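Local coordinates for protein NADPH Quinone Oxidoreductase (Streptococcus mutans, PDB 4F8Y) that probably catalyses the FAD-dependent reduction of quinones such as menadione by NADPH, on a flavodoxin-like fold, at residues A[122-127]-A[156-161]; A[3-8]-A[78-83]; A[161-166]-A[179-184]. One frame throughout, in Å; residues are numbered along the deposited sequence.

Overall arrangement
All three contacts involve one parallel five-stranded sheet of the flavodoxin-like fold, with strand order 2-1-3-4-5. Contact 2 pairs strands 2-7 and 76-82 in its middle, contact 1 pairs strand 120-127 with the edge strand 155-163, and contact 3 sets helix 171-186 against that edge strand. Centres of contacts 1 and 2 lie 9 Å apart; Phe79 is probably hydrogen-bonded to Trp123 and Ile125 through the backbone. Contacts 1 and 3 share Thr161, with centres 11 Å apart, whereas contacts 2 and 3 do not touch. FAD is met at or just beyond the C-terminal strand ends: by Thr127 in contact 1, Pro82 and Ile83 in contact 2, and Ile166 in contact 3.

Contact 1 (A[122-127]-A[156-161]); sequences AWIITT and SPVKLT. With FAD (flavin-adenine dinucleotide), chain E.
Strands 120-127 and 155-163 form the last beta-alpha-beta unit of the flavodoxin-like sheet, joined through helix 143-150, and here Ala122 to Ile125 pair in parallel with Val158 to Thr161. The segment axes approach to 4.7 Å at an angle of 15°. Five backbone hydrogen bonds make the ladder: Ala122 N gives to Pro157 O, Lys159 N to Ala122 O, Ile124 N to Lys159 O, Thr161 N to Ile124 O, and Thr126 N to Thr161 O. A cis peptide bond precedes Pro157, where the ladder starts.

On the face of Trp123, Lys159 and Thr161, the indole provides a sixth bond, from Trp123 NE1 to Thr161 OG1 at 2.7 Å. The bond is nearly straight (172° at the hydrogen), with the acceptor in the ring plane. Trp123 has CG anti to the backbone N (chi1 -176°), which carries the indole edge across to the neighbouring strand. Ile125 CG1 sits over the centre of one ring face, and the aliphatic chain of Lys159 passes Trp123 CD1, with CG 3.7 Å from it. On the face of Ile124, Val158 and Leu160 the contacts are mainly apolar: Ile124 CD1 meets Val158 CG1 at 3.8 Å, while Ile124 CG2 meets Leu160 CD1. Helix 143-150 packs on Ala122, Ile124 and Val158 here. At the strand's end, Thr127 OG1 is hydrogen-bonded to FAD O4' at 2.8 Å.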
loop_
_atom_site.group_PDB
_atom_site.type_symbol
_atom_site.label_atom_id
_atom_site.label_comp_id
_atom_site.label_asym_id
_atom_site.label_seq_id
_atom_site.Cartn_x
_atom_site.Cartn_y
_atom_site.Cartn_z
ATOM N N ALA A 122 3.433 8.855 -16.807
ATOM C CA ALA A 122 2.284 8.292 -16.108
ATOM C C ALA A 122 1.256 9.328 -15.690
ATOM O O ALA A 122 1.544 10.516 -15.600
ATOM C CB ALA A 122 2.738 7.476 -14.889
ATOM N N TRP A 123 0.048 8.848 -15.434
ATOM C CA TRP A 123 -1.027 9.669 -14.918
ATOM C C TRP A 123 -1.646 8.852 -13.806
ATOM O O TRP A 123 -1.956 7.677 -13.993
ATOM C CB TRP A 123 -2.047 9.941 -16.026
ATOM C CG TRP A 123 -3.183 10.858 -15.665
ATOM C CD1 TRP A 123 -3.218 11.782 -14.660
ATOM C CD2 TRP A 123 -4.435 10.967 -16.351
ATOM N NE1 TRP A 123 -4.428 12.439 -14.663
ATOM C CE2 TRP A 123 -5.189 11.957 -15.696
ATOM C CE3 TRP A 123 -4.995 10.313 -17.459
ATOM C CZ2 TRP A 123 -6.472 12.313 -16.111
ATOM C CZ3 TRP A 123 -6.263 10.660 -17.863
ATOM C CH2 TRP A 123 -6.989 11.652 -17.193
ATOM N N ILE A 124 -1.782 9.456 -12.633
ATOM C CA ILE A 124 -2.424 8.794 -11.513
ATOM C C ILE A 124 -3.749 9.495 -11.250
ATOM O O ILE A 124 -3.785 10.712 -11.041
ATOM C CB ILE A 124 -1.551 8.833 -10.248
ATOM C CG1 ILE A 124 -0.243 8.074 -10.476
ATOM C CG2 ILE A 124 -2.321 8.277 -9.064
ATOM C CD1 ILE A 124 0.852 8.440 -9.510
ATOM N N ILE A 125 -4.838 8.734 -11.297
ATOM C CA ILE A 125 -6.157 9.273 -10.980
ATOM C C ILE A 125 -6.688 8.680 -9.672
ATOM O O ILE A 125 -6.950 7.482 -9.581
ATOM C CB ILE A 125 -7.181 9.074 -12.125
ATOM C CG1 ILE A 125 -6.588 9.520 -13.461
ATOM C CG2 ILE A 125 -8.445 9.875 -11.840
ATOM C CD1 ILE A 125 -7.360 9.025 -14.661
ATOM N N THR A 126 -6.832 9.541 -8.670
ATOM C CA THR A 126 -7.254 9.117 -7.344
ATOM C C THR A 126 -8.640 9.652 -6.986
ATOM O O THR A 126 -9.058 10.712 -7.457
ATOM C CB THR A 126 -6.252 9.576 -6.243
ATOM O OG1 THR A 126 -5.657 10.820 -6.623
ATOM C CG2 THR A 126 -5.152 8.565 -6.045
ATOM N N THR A 127 -9.342 8.895 -6.151
ATOM C CA THR A 127 -10.579 9.342 -5.529
ATOM C C THR A 127 -10.444 9.202 -4.000
ATOM O O THR A 127 -9.797 8.282 -3.512
ATOM C CB THR A 127 -11.802 8.551 -6.073
ATOM O OG1 THR A 127 -11.623 7.143 -5.855
ATOM C CG2 THR A 127 -11.966 8.797 -7.559
ATOM N N SER A 156 8.618 9.500 -15.943
ATOM C CA SER A 156 8.465 10.949 -15.874
ATOM C C SER A 156 8.048 11.525 -17.227
ATOM O O SER A 156 8.471 11.032 -18.274
ATOM C CB SER A 156 9.772 11.601 -15.409
ATOM O OG SER A 156 9.690 13.016 -15.463
ATOM N N PRO A 157 7.206 12.567 -17.208
ATOM C CA PRO A 157 6.639 13.134 -15.981
ATOM C C PRO A 157 5.608 12.206 -15.345
ATOM O O PRO A 157 5.316 11.123 -15.869
ATOM C CB PRO A 157 5.942 14.402 -16.476
ATOM C CG PRO A 157 5.629 14.140 -17.891
ATOM C CD PRO A 157 6.740 13.278 -18.411
ATOM N N VAL A 158 5.073 12.634 -14.208
ATOM C CA VAL A 158 3.974 11.945 -13.550
ATOM C C VAL A 158 2.948 13.009 -13.161
ATOM O O VAL A 158 3.258 13.926 -12.399
ATOM C CB VAL A 158 4.442 11.161 -12.290
ATOM C CG1 VAL A 158 3.246 10.598 -11.518
ATOM C CG2 VAL A 158 5.409 10.046 -12.669
ATOM N N LYS A 159 1.743 12.898 -13.719
ATOM C CA LYS A 159 0.628 13.782 -13.394
ATOM C C LYS A 159 -0.200 13.140 -12.282
ATOM O O LYS A 159 -0.557 11.965 -12.366
ATOM C CB LYS A 159 -0.234 14.002 -14.646
ATOM C CG LYS A 159 -1.396 14.984 -14.509
ATOM C CD LYS A 159 -2.054 15.229 -15.877
ATOM C CE LYS A 159 -3.326 16.041 -15.757
ATOM N NZ LYS A 159 -3.088 17.373 -15.130
ATOM N N LEU A 160 -0.484 13.905 -11.233
ATOM C CA LEU A 160 -1.323 13.420 -10.142
ATOM C C LEU A 160 -2.649 14.180 -10.122
ATOM O O LEU A 160 -2.693 15.382 -9.865
ATOM C CB LEU A 160 -0.596 13.522 -8.796
ATOM C CG LEU A 160 -1.376 13.144 -7.534
ATOM C CD1 LEU A 160 -2.128 11.844 -7.719
ATOM C CD2 LEU A 160 -0.441 13.056 -6.324
ATOM N N THR A 161 -3.724 13.458 -10.411
ATOM C CA THR A 161 -5.054 14.030 -10.497
ATOM C C THR A 161 -5.927 13.493 -9.362
ATOM O O THR A 161 -6.322 12.322 -9.358
ATOM C CB THR A 161 -5.694 13.733 -11.879
ATOM O OG1 THR A 161 -4.967 14.432 -12.898
ATOM C CG2 THR A 161 -7.163 14.171 -11.920
HETATM P PA FAD E . -18.529 4.542 -5.043
HETATM O O1A FAD E . -19.012 4.075 -3.541
HETATM O O2A FAD E . -18.567 3.401 -5.954
HETATM O O5B FAD E . -19.489 5.744 -5.590
HETATM C C5B FAD E . -19.423 6.993 -4.957
HETATM C C4B FAD E . -20.524 7.947 -5.390
HETATM O O4B FAD E . -20.547 8.311 -6.811
HETATM C C3B FAD E . -22.004 7.439 -5.152
HETATM O O3B FAD E . -22.902 8.250 -4.451
HETATM C C2B FAD E . -22.399 6.916 -6.520
HETATM O O2B FAD E . -23.740 6.557 -6.719
HETATM C C1B FAD E . -21.788 7.968 -7.358
HETATM N N9A FAD E . -21.674 7.660 -8.781
HETATM C C8A FAD E . -21.447 6.472 -9.349
HETATM N N7A FAD E . -21.395 6.656 -10.720
HETATM C C5A FAD E . -21.594 7.993 -10.975
HETATM C C6A FAD E . -21.641 8.717 -12.141
HETATM N N6A FAD E . -21.460 8.046 -13.420
HETATM N N1A FAD E . -21.860 10.037 -12.105
HETATM C C2A FAD E . -22.037 10.669 -10.919
HETATM N N3A FAD E . -21.989 9.949 -9.765
HETATM C C4A FAD E . -21.768 8.620 -9.800
HETATM N N1 FAD E . -11.012 8.208 1.761
HETATM C C2 FAD E . -10.349 9.297 2.619
HETATM O O2 FAD E . -10.293 10.563 2.051
HETATM N N3 FAD E . -8.993 8.804 3.190
HETATM C C4 FAD E . -8.811 7.320 3.728
HETATM O O4 FAD E . -7.484 6.914 3.790
HETATM C C4X FAD E . -9.710 6.287 3.013
HETATM N N5 FAD E . -9.653 4.865 3.339
HETATM C C5X FAD E . -10.649 3.931 2.850
HETATM C C6 FAD E . -10.453 2.559 3.144
HETATM C C7 FAD E . -11.361 1.641 2.696
HETATM C C7M FAD E . -11.148 0.160 2.997
HETATM C C8 FAD E . -12.434 2.048 1.982
HETATM C C8M FAD E . -13.448 1.026 1.475
HETATM C C9 FAD E . -12.620 3.376 1.701
HETATM C C9A FAD E . -11.688 4.330 2.163
HETATM N N10 FAD E . -11.907 5.723 1.842
HETATM C C10 FAD E . -10.970 6.774 2.259
HETATM C "C1'" FAD E . -12.969 6.099 0.933
HETATM C "C2'" FAD E . -12.677 5.968 -0.561
HETATM O "O2'" FAD E . -11.532 6.639 -1.028
HETATM C "C3'" FAD E . -13.916 6.201 -1.400
HETATM O "O3'" FAD E . -14.982 5.364 -1.058
HETATM C "C4'" FAD E . -13.579 6.128 -2.876
HETATM O "O4'" FAD E . -12.433 6.830 -3.239
HETATM C "C5'" FAD E . -14.743 6.475 -3.776
HETATM O "O5'" FAD E . -14.613 5.915 -5.039
HETATM P P FAD E . -15.580 4.623 -5.331
HETATM O O1P FAD E . -15.405 4.188 -6.908
HETATM O O2P FAD E . -15.237 3.531 -4.422
HETATM O O3P FAD E . -17.051 5.253 -4.928
#

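Contact 2 (A[3-8]-A[78-83]); sequences ILIVYT and IFIFPI. With FAD (flavin-adenine dinucleotide), chain E.
The ring of Tyr7 receives Ile80 CG2 at its edge, near the ring plane, 4.1 Å from Tyr7 CD1. The Phe79 ring is met obliquely by Val6, whose CB lies 3.9 Å from Phe79 CD1; the two side chains run alongside each other. These rings lie on opposite faces of the pairing of strands 2-7 and 76-82 in the flavodoxin-like fold, the axes of segments 3-7 and 78-82 making 15°. On Tyr7's face, Ile5 and Ile78 point the same way, as do Ile5 and Ile80, with Ile5 CG2 3.8 Å from Ile80 CD1. Helix 15-26 covers this row. Farther back, Ile78 CD1 crosses to Ile3 CG2.

Four backbone bonds supply the register evidence: Ile78 N to Leu4 O, Val6 N to Ile78 O, Ile80 N to Val6 O, and Thr8 N to Ile80 O. Near the last two, a water donates to Val6 O (2.7 Å) and Ile80 O (2.8 Å) and accepts from Thr8 OG1 (2.7 Å). Thr8 OG1 stands anti to its own carbonyl carbon (chi1 -56°), beside the backbone N, which brings the hydroxyl to that water. Beyond the strand, the FAD ribityl hydroxyl O2' donates to Ile83 O at 2.8 Å. The chemistry therefore divides: apolar packing and backbone bonds hold the strands together, the water gives two buried carbonyls a further donor, and the C-terminal end offers a backbone acceptor to the flavin cofactor.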
loop_
_atom_site.group_PDB
_atom_site.type_symbol
_atom_site.label_atom_id
_atom_site.label_comp_id
_atom_site.label_asym_id
_atom_site.label_seq_id
_atom_site.Cartn_x
_atom_site.Cartn_y
_atom_site.Cartn_z
ATOM N N ILE A 3 -0.448 2.778 -24.343
ATOM C CA ILE A 3 -0.956 3.211 -23.045
ATOM C C ILE A 3 -1.478 2.036 -22.237
ATOM O O ILE A 3 -2.382 1.326 -22.676
ATOM C CB ILE A 3 -2.083 4.266 -23.186
ATOM C CG1 ILE A 3 -1.586 5.471 -23.996
ATOM C CG2 ILE A 3 -2.599 4.694 -21.820
ATOM C CD1 ILE A 3 -2.432 6.716 -23.847
ATOM N N LEU A 4 -0.907 1.825 -21.057
ATOM C CA LEU A 4 -1.423 0.806 -20.156
ATOM C C LEU A 4 -2.180 1.476 -19.009
ATOM O O LEU A 4 -1.596 2.227 -18.225
ATOM C CB LEU A 4 -0.289 -0.082 -19.625
ATOM C CG LEU A 4 -0.665 -1.160 -18.600
ATOM C CD1 LEU A 4 -1.289 -2.378 -19.263
ATOM C CD2 LEU A 4 0.544 -1.565 -17.775
ATOM N N ILE A 5 -3.484 1.223 -18.934
ATOM C CA ILE A 5 -4.287 1.674 -17.802
ATOM C C ILE A 5 -4.292 0.550 -16.776
ATOM O O ILE A 5 -4.774 -0.545 -17.066
ATOM C CB ILE A 5 -5.765 1.968 -18.196
ATOM C CG1 ILE A 5 -5.861 2.992 -19.335
ATOM C CG2 ILE A 5 -6.569 2.441 -16.979
ATOM C CD1 ILE A 5 -7.127 2.860 -20.169
ATOM N N VAL A 6 -3.748 0.801 -15.590
ATOM C CA VAL A 6 -3.878 -0.148 -14.485
ATOM C C VAL A 6 -5.031 0.309 -13.585
ATOM O O VAL A 6 -4.959 1.365 -12.961
ATOM C CB VAL A 6 -2.570 -0.292 -13.678
ATOM C CG1 VAL A 6 -2.706 -1.392 -12.643
ATOM C CG2 VAL A 6 -1.412 -0.591 -14.610
ATOM N N TYR A 7 -6.092 -0.494 -13.540
ATOM C CA TYR A 7 -7.341 -0.117 -12.879
ATOM C C TYR A 7 -7.624 -0.993 -11.645
ATOM O O TYR A 7 -7.498 -2.225 -11.684
ATOM C CB TYR A 7 -8.498 -0.170 -13.892
ATOM C CG TYR A 7 -9.888 -0.254 -13.290
ATOM C CD1 TYR A 7 -10.570 0.892 -12.898
ATOM C CD2 TYR A 7 -10.526 -1.483 -13.134
ATOM C CE1 TYR A 7 -11.849 0.815 -12.354
ATOM C CE2 TYR A 7 -11.796 -1.569 -12.588
ATOM C CZ TYR A 7 -12.453 -0.417 -12.204
ATOM O OH TYR A 7 -13.716 -0.502 -11.660
ATOM N N THR A 8 -8.007 -0.342 -10.553
ATOM C CA THR A 8 -8.117 -1.002 -9.265
ATOM C C THR A 8 -9.421 -0.630 -8.569
ATOM O O THR A 8 -9.530 0.437 -7.971
ATOM C CB THR A 8 -6.925 -0.621 -8.344
ATOM O OG1 THR A 8 -5.687 -0.938 -8.997
ATOM C CG2 THR A 8 -6.995 -1.369 -7.010
ATOM N N ILE A 78 -1.582 4.798 -17.011
ATOM C CA ILE A 78 -2.583 5.535 -16.254
ATOM C C ILE A 78 -3.006 4.670 -15.070
ATOM O O ILE A 78 -3.473 3.551 -15.265
ATOM C CB ILE A 78 -3.810 5.896 -17.124
ATOM C CG1 ILE A 78 -3.366 6.643 -18.390
ATOM C CG2 ILE A 78 -4.807 6.704 -16.313
ATOM C CD1 ILE A 78 -4.467 6.831 -19.443
ATOM N N PHE A 79 -2.812 5.166 -13.851
ATOM C CA PHE A 79 -3.254 4.446 -12.656
ATOM C C PHE A 79 -4.577 5.014 -12.130
ATOM O O PHE A 79 -4.670 6.204 -11.829
ATOM C CB PHE A 79 -2.191 4.495 -11.558
ATOM C CG PHE A 79 -0.923 3.751 -11.896
ATOM C CD1 PHE A 79 -0.777 2.409 -11.570
ATOM C CD2 PHE A 79 0.124 4.392 -12.533
ATOM C CE1 PHE A 79 0.398 1.724 -11.876
ATOM C CE2 PHE A 79 1.300 3.709 -12.844
ATOM C CZ PHE A 79 1.432 2.378 -12.512
ATOM N N ILE A 80 -5.595 4.158 -12.028
ATOM C CA ILE A 80 -6.898 4.560 -11.490
ATOM C C ILE A 80 -7.245 3.767 -10.228
ATOM O O ILE A 80 -7.402 2.547 -10.284
ATOM C CB ILE A 80 -8.033 4.354 -12.531
ATOM C CG1 ILE A 80 -7.770 5.179 -13.794
ATOM C CG2 ILE A 80 -9.404 4.696 -11.917
ATOM C CD1 ILE A 80 -8.701 4.845 -14.937
ATOM N N PHE A 81 -7.384 4.451 -9.094
ATOM C CA PHE A 81 -7.709 3.765 -7.839
ATOM C C PHE A 81 -8.329 4.657 -6.756
ATOM O O PHE A 81 -8.069 5.866 -6.727
ATOM C CB PHE A 81 -6.472 3.024 -7.280
ATOM C CG PHE A 81 -5.293 3.919 -6.980
ATOM C CD1 PHE A 81 -5.150 4.509 -5.735
ATOM C CD2 PHE A 81 -4.316 4.147 -7.935
ATOM C CE1 PHE A 81 -4.058 5.327 -5.460
ATOM C CE2 PHE A 81 -3.223 4.957 -7.663
ATOM C CZ PHE A 81 -3.096 5.550 -6.425
ATOM N N PRO A 82 -9.150 4.056 -5.863
ATOM C CA PRO A 82 -9.604 4.764 -4.657
ATOM C C PRO A 82 -8.484 4.800 -3.630
ATOM O O PRO A 82 -7.696 3.855 -3.552
ATOM C CB PRO A 82 -10.735 3.880 -4.105
ATOM C CG PRO A 82 -10.739 2.624 -4.905
ATOM C CD PRO A 82 -9.597 2.651 -5.884
ATOM N N ILE A 83 -8.415 5.872 -2.852
ATOM C CA ILE A 83 -7.535 5.905 -1.700
ATOM C C ILE A 83 -8.115 5.009 -0.602
ATOM O O ILE A 83 -9.239 5.238 -0.148
ATOM C CB ILE A 83 -7.370 7.339 -1.160
ATOM C CG1 ILE A 83 -6.563 8.184 -2.144
ATOM C CG2 ILE A 83 -6.680 7.329 0.198
ATOM C CD1 ILE A 83 -5.242 7.554 -2.542
HETATM P PA FAD E . -18.529 4.542 -5.043
HETATM O O1A FAD E . -19.012 4.075 -3.541
HETATM O O2A FAD E . -18.567 3.401 -5.954
HETATM O O5B FAD E . -19.489 5.744 -5.590
HETATM C C5B FAD E . -19.423 6.993 -4.957
HETATM C C4B FAD E . -20.524 7.947 -5.390
HETATM O O4B FAD E . -20.547 8.311 -6.811
HETATM C C3B FAD E . -22.004 7.439 -5.152
HETATM O O3B FAD E . -22.902 8.250 -4.451
HETATM C C2B FAD E . -22.399 6.916 -6.520
HETATM O O2B FAD E . -23.740 6.557 -6.719
HETATM C C1B FAD E . -21.788 7.968 -7.358
HETATM N N9A FAD E . -21.674 7.660 -8.781
HETATM C C8A FAD E . -21.447 6.472 -9.349
HETATM N N7A FAD E . -21.395 6.656 -10.720
HETATM C C5A FAD E . -21.594 7.993 -10.975
HETATM C C6A FAD E . -21.641 8.717 -12.141
HETATM N N6A FAD E . -21.460 8.046 -13.420
HETATM N N1A FAD E . -21.860 10.037 -12.105
HETATM C C2A FAD E . -22.037 10.669 -10.919
HETATM N N3A FAD E . -21.989 9.949 -9.765
HETATM C C4A FAD E . -21.768 8.620 -9.800
HETATM N N1 FAD E . -11.012 8.208 1.761
HETATM C C2 FAD E . -10.349 9.297 2.619
HETATM O O2 FAD E . -10.293 10.563 2.051
HETATM N N3 FAD E . -8.993 8.804 3.190
HETATM C C4 FAD E . -8.811 7.320 3.728
HETATM O O4 FAD E . -7.484 6.914 3.790
HETATM C C4X FAD E . -9.710 6.287 3.013
HETATM N N5 FAD E . -9.653 4.865 3.339
HETATM C C5X FAD E . -10.649 3.931 2.850
HETATM C C6 FAD E . -10.453 2.559 3.144
HETATM C C7 FAD E . -11.361 1.641 2.696
HETATM C C7M FAD E . -11.148 0.160 2.997
HETATM C C8 FAD E . -12.434 2.048 1.982
HETATM C C8M FAD E . -13.448 1.026 1.475
HETATM C C9 FAD E . -12.620 3.376 1.701
HETATM C C9A FAD E . -11.688 4.330 2.163
HETATM N N10 FAD E . -11.907 5.723 1.842
HETATM C C10 FAD E . -10.970 6.774 2.259
HETATM C "C1'" FAD E . -12.969 6.099 0.933
HETATM C "C2'" FAD E . -12.677 5.968 -0.561
HETATM O "O2'" FAD E . -11.532 6.639 -1.028
HETATM C "C3'" FAD E . -13.916 6.201 -1.400
HETATM O "O3'" FAD E . -14.982 5.364 -1.058
HETATM C "C4'" FAD E . -13.579 6.128 -2.876
HETATM O "O4'" FAD E . -12.433 6.830 -3.239
HETATM C "C5'" FAD E . -14.743 6.475 -3.776
HETATM O "O5'" FAD E . -14.613 5.915 -5.039
HETATM P P FAD E . -15.580 4.623 -5.331
HETATM O O1P FAD E . -15.405 4.188 -6.908
HETATM O O2P FAD E . -15.237 3.531 -4.422
HETATM O O3P FAD E . -17.051 5.253 -4.928
HETATM O O HOH W 1 -4.950 1.296 -10.222
#

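Contact 3 (A[161-166]-A[179-184]); sequences TELTSI and HKVAQI
Leu163, at the end of edge strand 155-163 in the flavodoxin-like fold, brings its two methyls to Lys180 and Val181 of helix 171-186. CB makes no close contact with segment 179-184, and neither does CG, which stands anti to the carbonyl carbon (chi1 -48°); the touching is left to the two methyls, which divide between partners. CD1 comes to Val181 CG2 at 4.2 Å, and CD2 to Lys180 CE at 4.1 Å. The Leu163 and Lys180 side chains slide past each other in opposite directions; the lysine chain bends at chi3 (80°), and CE is the methylene that comes to Leu163 CD2. Lys180 NZ ends 4.4 Å from Glu162 O, too far for a hydrogen bond.

The helix runs nearly antiparallel to the strand, with an angle of 164° between the segment directions and an axis distance of 10.9 Å, a separation spanned by side chains. No hydrogen bond crosses it, and the segments bury just 186 Å² together, so van der Waals packing carries the contact. Within the helix, Ile184 N bonds Lys180 O, which places Lys180 and Ile184 one turn apart on the side facing the strand. Helix 15-26 packs alongside, Ile19 against Leu163 and Val23 against Val181. Trp123 also packs on Ile184, and Thr161 OG1 accepts from Trp123 NE1. Tip to tip with that hydroxyl, Ile184 CD1 stops 4.1 Å from Thr161 OG1.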
loop_
_atom_site.group_PDB
_atom_site.type_symbol
_atom_site.label_atom_id
_atom_site.label_comp_id
_atom_site.label_asym_id
_atom_site.label_seq_id
_atom_site.Cartn_x
_atom_site.Cartn_y
_atom_site.Cartn_z
ATOM N N THR A 161 -3.724 13.458 -10.411
ATOM C CA THR A 161 -5.054 14.030 -10.497
ATOM C C THR A 161 -5.927 13.493 -9.362
ATOM O O THR A 161 -6.322 12.322 -9.358
ATOM C CB THR A 161 -5.694 13.733 -11.879
ATOM O OG1 THR A 161 -4.967 14.432 -12.898
ATOM C CG2 THR A 161 -7.163 14.171 -11.920
ATOM N N GLU A 162 -6.220 14.365 -8.400
ATOM C CA GLU A 162 -6.974 13.990 -7.208
ATOM C C GLU A 162 -8.414 14.498 -7.273
ATOM O O GLU A 162 -8.651 15.699 -7.377
ATOM C CB GLU A 162 -6.276 14.531 -5.960
ATOM C CG GLU A 162 -4.772 14.445 -6.062
ATOM C CD GLU A 162 -4.060 15.146 -4.936
ATOM O OE1 GLU A 162 -4.230 14.721 -3.775
ATOM O OE2 GLU A 162 -3.309 16.107 -5.210
ATOM N N LEU A 163 -9.363 13.569 -7.222
ATOM C CA LEU A 163 -10.780 13.900 -7.159
ATOM C C LEU A 163 -11.218 13.807 -5.696
ATOM O O LEU A 163 -11.467 12.714 -5.170
ATOM C CB LEU A 163 -11.601 12.961 -8.057
ATOM C CG LEU A 163 -11.093 12.729 -9.493
ATOM C CD1 LEU A 163 -12.101 11.951 -10.331
ATOM C CD2 LEU A 163 -10.728 14.039 -10.171
ATOM N N THR A 164 -11.295 14.970 -5.051
ATOM C CA THR A 164 -11.445 15.065 -3.600
ATOM C C THR A 164 -12.912 15.162 -3.149
ATOM O O THR A 164 -13.821 15.289 -3.978
ATOM C CB THR A 164 -10.615 16.250 -3.042
ATOM O OG1 THR A 164 -11.168 17.488 -3.498
ATOM C CG2 THR A 164 -9.166 16.157 -3.507
ATOM N N SER A 165 -13.127 15.094 -1.834
ATOM C CA SER A 165 -14.471 15.104 -1.247
ATOM C C SER A 165 -15.433 14.401 -2.193
ATOM O O SER A 165 -16.495 14.932 -2.531
ATOM C CB SER A 165 -14.935 16.537 -0.975
ATOM O OG SER A 165 -13.951 17.253 -0.257
ATOM N N ILE A 166 -15.038 13.199 -2.612
ATOM C CA ILE A 166 -15.655 12.533 -3.750
ATOM C C ILE A 166 -17.051 12.041 -3.416
ATOM O O ILE A 166 -17.942 12.046 -4.271
ATOM C CB ILE A 166 -14.769 11.375 -4.295
ATOM C CG1 ILE A 166 -15.131 11.067 -5.748
ATOM C CG2 ILE A 166 -14.879 10.128 -3.426
ATOM C CD1 ILE A 166 -15.208 12.288 -6.620
ATOM N N HIS A 179 -16.113 15.041 -16.463
ATOM C CA HIS A 179 -15.793 15.897 -17.608
ATOM C C HIS A 179 -14.324 16.328 -17.601
ATOM O O HIS A 179 -13.672 16.367 -18.654
ATOM C CB HIS A 179 -16.695 17.139 -17.639
ATOM C CG HIS A 179 -18.159 16.827 -17.652
ATOM N ND1 HIS A 179 -18.648 15.567 -17.920
ATOM C CD2 HIS A 179 -19.240 17.618 -17.455
ATOM C CE1 HIS A 179 -19.969 15.592 -17.877
ATOM N NE2 HIS A 179 -20.353 16.825 -17.597
ATOM N N LYS A 180 -13.818 16.658 -16.412
ATOM C CA LYS A 180 -12.407 17.012 -16.242
ATOM C C LYS A 180 -11.457 15.849 -16.621
ATOM O O LYS A 180 -10.454 16.059 -17.308
ATOM C CB LYS A 180 -12.142 17.514 -14.815
ATOM C CG LYS A 180 -10.758 18.148 -14.612
ATOM C CD LYS A 180 -10.555 18.706 -13.190
ATOM C CE LYS A 180 -10.210 17.622 -12.176
ATOM N NZ LYS A 180 -9.683 18.160 -10.876
ATOM N N VAL A 181 -11.779 14.634 -16.176
ATOM C CA VAL A 181 -11.035 13.431 -16.577
ATOM C C VAL A 181 -11.064 13.239 -18.101
ATOM O O VAL A 181 -10.029 13.036 -18.737
ATOM C CB VAL A 181 -11.583 12.138 -15.893
ATOM C CG1 VAL A 181 -11.103 10.897 -16.631
ATOM C CG2 VAL A 181 -11.159 12.063 -14.439
ATOM N N ALA A 182 -12.257 13.309 -18.684
ATOM C CA ALA A 182 -12.407 13.158 -20.126
ATOM C C ALA A 182 -11.560 14.175 -20.900
ATOM O O ALA A 182 -10.890 13.831 -21.878
ATOM C CB ALA A 182 -13.881 13.264 -20.518
ATOM N N GLN A 183 -11.579 15.428 -20.460
ATOM C CA GLN A 183 -10.825 16.462 -21.162
ATOM C C GLN A 183 -9.301 16.309 -21.043
ATOM O O GLN A 183 -8.579 16.542 -22.009
ATOM C CB GLN A 183 -11.286 17.856 -20.744
ATOM C CG GLN A 183 -12.717 18.139 -21.165
ATOM C CD GLN A 183 -13.064 19.609 -21.116
ATOM O OE1 GLN A 183 -12.376 20.448 -21.716
ATOM N NE2 GLN A 183 -14.144 19.935 -20.408
ATOM N N ILE A 184 -8.806 15.919 -19.872
ATOM C CA ILE A 184 -7.376 15.655 -19.740
ATOM C C ILE A 184 -6.987 14.501 -20.658
ATOM O O ILE A 184 -5.969 14.557 -21.347
ATOM C CB ILE A 184 -6.979 15.321 -18.288
ATOM C CG1 ILE A 184 -7.244 16.524 -17.382
ATOM C CG2 ILE A 184 -5.514 14.898 -18.218
ATOM C CD1 ILE A 184 -7.169 16.204 -15.920
#